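Local coordinates for putative pachytene checkpoint protein 2 (Caenorhabditis elegans, PDB 4XGU) that probably remodels HORMA-domain proteins as a hexameric AAA+ ATPase and plays a key role in meiotic chromosome recombination, at residues Arg173-Gly179 / Val293-Ser299. Sequence-based numbering, arbitrary orientation.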
# COMPACT_ATOMS: atom_id res chain seq x y z
N ARG B 173 1.43 -30.44 18.45
CA ARG B 173 2.35 -31.27 17.67
C ARG B 173 3.32 -30.44 16.84
O ARG B 173 3.93 -30.95 15.89
CB ARG B 173 1.58 -32.23 16.75
CG ARG B 173 1.81 -33.69 17.05
CD ARG B 173 0.70 -34.29 17.89
NE ARG B 173 -0.55 -34.40 17.14
CZ ARG B 173 -1.68 -34.89 17.64
NH1 ARG B 173 -1.71 -35.33 18.89
NH2 ARG B 173 -2.77 -34.96 16.89
N LEU B 174 3.47 -29.17 17.20
CA LEU B 174 4.43 -28.29 16.53
C LEU B 174 5.43 -27.77 17.54
O LEU B 174 5.08 -27.49 18.69
CB LEU B 174 3.71 -27.14 15.82
CG LEU B 174 4.50 -26.23 14.87
CD1 LEU B 174 3.60 -25.66 13.79
CD2 LEU B 174 5.20 -25.10 15.61
N ILE B 175 6.69 -27.63 17.13
CA ILE B 175 7.71 -27.05 17.99
C ILE B 175 8.54 -26.03 17.21
O ILE B 175 8.86 -26.23 16.04
CB ILE B 175 8.63 -28.14 18.58
CG1 ILE B 175 9.83 -27.51 19.27
CG2 ILE B 175 9.08 -29.10 17.49
CD1 ILE B 175 10.92 -28.50 19.63
N LEU B 176 8.87 -24.92 17.87
CA LEU B 176 9.58 -23.82 17.23
C LEU B 176 10.87 -23.46 17.96
O LEU B 176 10.87 -23.17 19.15
CB LEU B 176 8.67 -22.59 17.16
CG LEU B 176 9.24 -21.30 16.59
CD1 LEU B 176 9.47 -21.43 15.10
CD2 LEU B 176 8.30 -20.14 16.89
N LEU B 177 11.98 -23.48 17.22
CA LEU B 177 13.27 -23.04 17.74
C LEU B 177 13.69 -21.75 17.06
O LEU B 177 13.65 -21.65 15.84
CB LEU B 177 14.34 -24.11 17.52
CG LEU B 177 14.10 -25.49 18.15
CD1 LEU B 177 15.18 -26.46 17.71
CD2 LEU B 177 14.07 -25.37 19.67
N THR B 178 14.08 -20.75 17.85
CA THR B 178 14.51 -19.48 17.27
C THR B 178 15.84 -19.01 17.85
O THR B 178 16.25 -19.45 18.92
CB THR B 178 13.46 -18.37 17.49
OG1 THR B 178 13.34 -18.09 18.89
CG2 THR B 178 12.11 -18.79 16.93
N GLY B 179 16.50 -18.12 17.12
CA GLY B 179 17.78 -17.58 17.54
C GLY B 179 18.63 -17.17 16.34
O GLY B 179 18.17 -17.25 15.20
N VAL B 293 2.60 -37.88 13.84
CA VAL B 293 3.31 -36.85 13.10
C VAL B 293 3.89 -35.81 14.06
O VAL B 293 3.31 -35.54 15.10
CB VAL B 293 2.38 -36.16 12.08
CG1 VAL B 293 3.09 -35.02 11.40
CG2 VAL B 293 1.89 -37.16 11.06
N LEU B 294 5.04 -35.24 13.70
CA LEU B 294 5.65 -34.20 14.50
C LEU B 294 6.37 -33.20 13.61
O LEU B 294 7.24 -33.58 12.82
CB LEU B 294 6.61 -34.81 15.51
CG LEU B 294 7.09 -33.89 16.63
CD1 LEU B 294 5.90 -33.36 17.39
CD2 LEU B 294 8.02 -34.66 17.55
N ILE B 295 6.02 -31.92 13.72
CA ILE B 295 6.62 -30.91 12.86
C ILE B 295 7.53 -29.96 13.64
O ILE B 295 7.16 -29.45 14.70
CB ILE B 295 5.54 -30.12 12.10
CG1 ILE B 295 4.56 -29.45 13.06
CG2 ILE B 295 4.75 -31.04 11.18
CD1 ILE B 295 3.33 -28.91 12.39
N LEU B 296 8.72 -29.73 13.11
CA LEU B 296 9.72 -28.90 13.78
C LEU B 296 10.12 -27.71 12.91
O LEU B 296 10.41 -27.87 11.73
CB LEU B 296 10.96 -29.72 14.14
CG LEU B 296 10.79 -30.97 15.01
CD1 LEU B 296 10.51 -32.21 14.16
CD2 LEU B 296 12.02 -31.18 15.87
N CYS B 297 10.14 -26.53 13.51
CA CYS B 297 10.46 -25.31 12.78
C CYS B 297 11.66 -24.58 13.40
O CYS B 297 11.87 -24.63 14.61
CB CYS B 297 9.25 -24.37 12.75
SG CYS B 297 7.76 -25.11 12.04
N THR B 298 12.44 -23.92 12.55
CA THR B 298 13.55 -23.10 13.03
C THR B 298 13.51 -21.73 12.36
O THR B 298 13.25 -21.63 11.16
CB THR B 298 14.91 -23.78 12.78
OG1 THR B 298 15.97 -22.85 13.02
CG2 THR B 298 15.01 -24.27 11.35
N SER B 299 13.75 -20.68 13.14
CA SER B 299 13.76 -19.33 12.60
C SER B 299 15.09 -18.63 12.89
O SER B 299 15.43 -18.39 14.04
CB SER B 299 12.60 -18.51 13.18
OG SER B 299 12.54 -17.22 12.61
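Leu174 and Ile295 pack together on one face of two neighbouring parallel strands in the central sheet of the AAA+ ATPase fold. Strand 174-178 leads into the P-loop (Walker A), and strand 293-299 runs beside it. The two side chains cross at a slant, with Leu174 CD1 3.5 Å from Ile295 CD1. Ile295 turns CG1 between its own N and carbonyl carbon (chi1 57°), which carries CD1 toward the leucine. Helix 275-288 covers this part of the face, where its Ile284 touches both residues. With an alanine at Leu174, Ile295 CD1 would probably lose its partner across the strands, and a gap would open under that helix. Farther along the same face, the end of Leu176 leans toward strand 293-299, with its CD1 3.8 Å from Cys297 CB. On the other face Ile175 and Leu296 lie side by side and point the same way. There Ile175 CG2 meets Leu296 CG at 3.5 Å. Helix 185-199 packs over Leu296 and Leu177. N-H...O bonds run alternately each way between the strands; the one from Leu177 N to Cys297 O (2.9 Å) is nearly straight at the hydrogen, 173°. Thr298 lies close to the bound ADP, and its OG1 makes a weak hydrogen bond with Lys185. At the P-loop end, Gly179 N donates to Ser299 O at 3.3 Å.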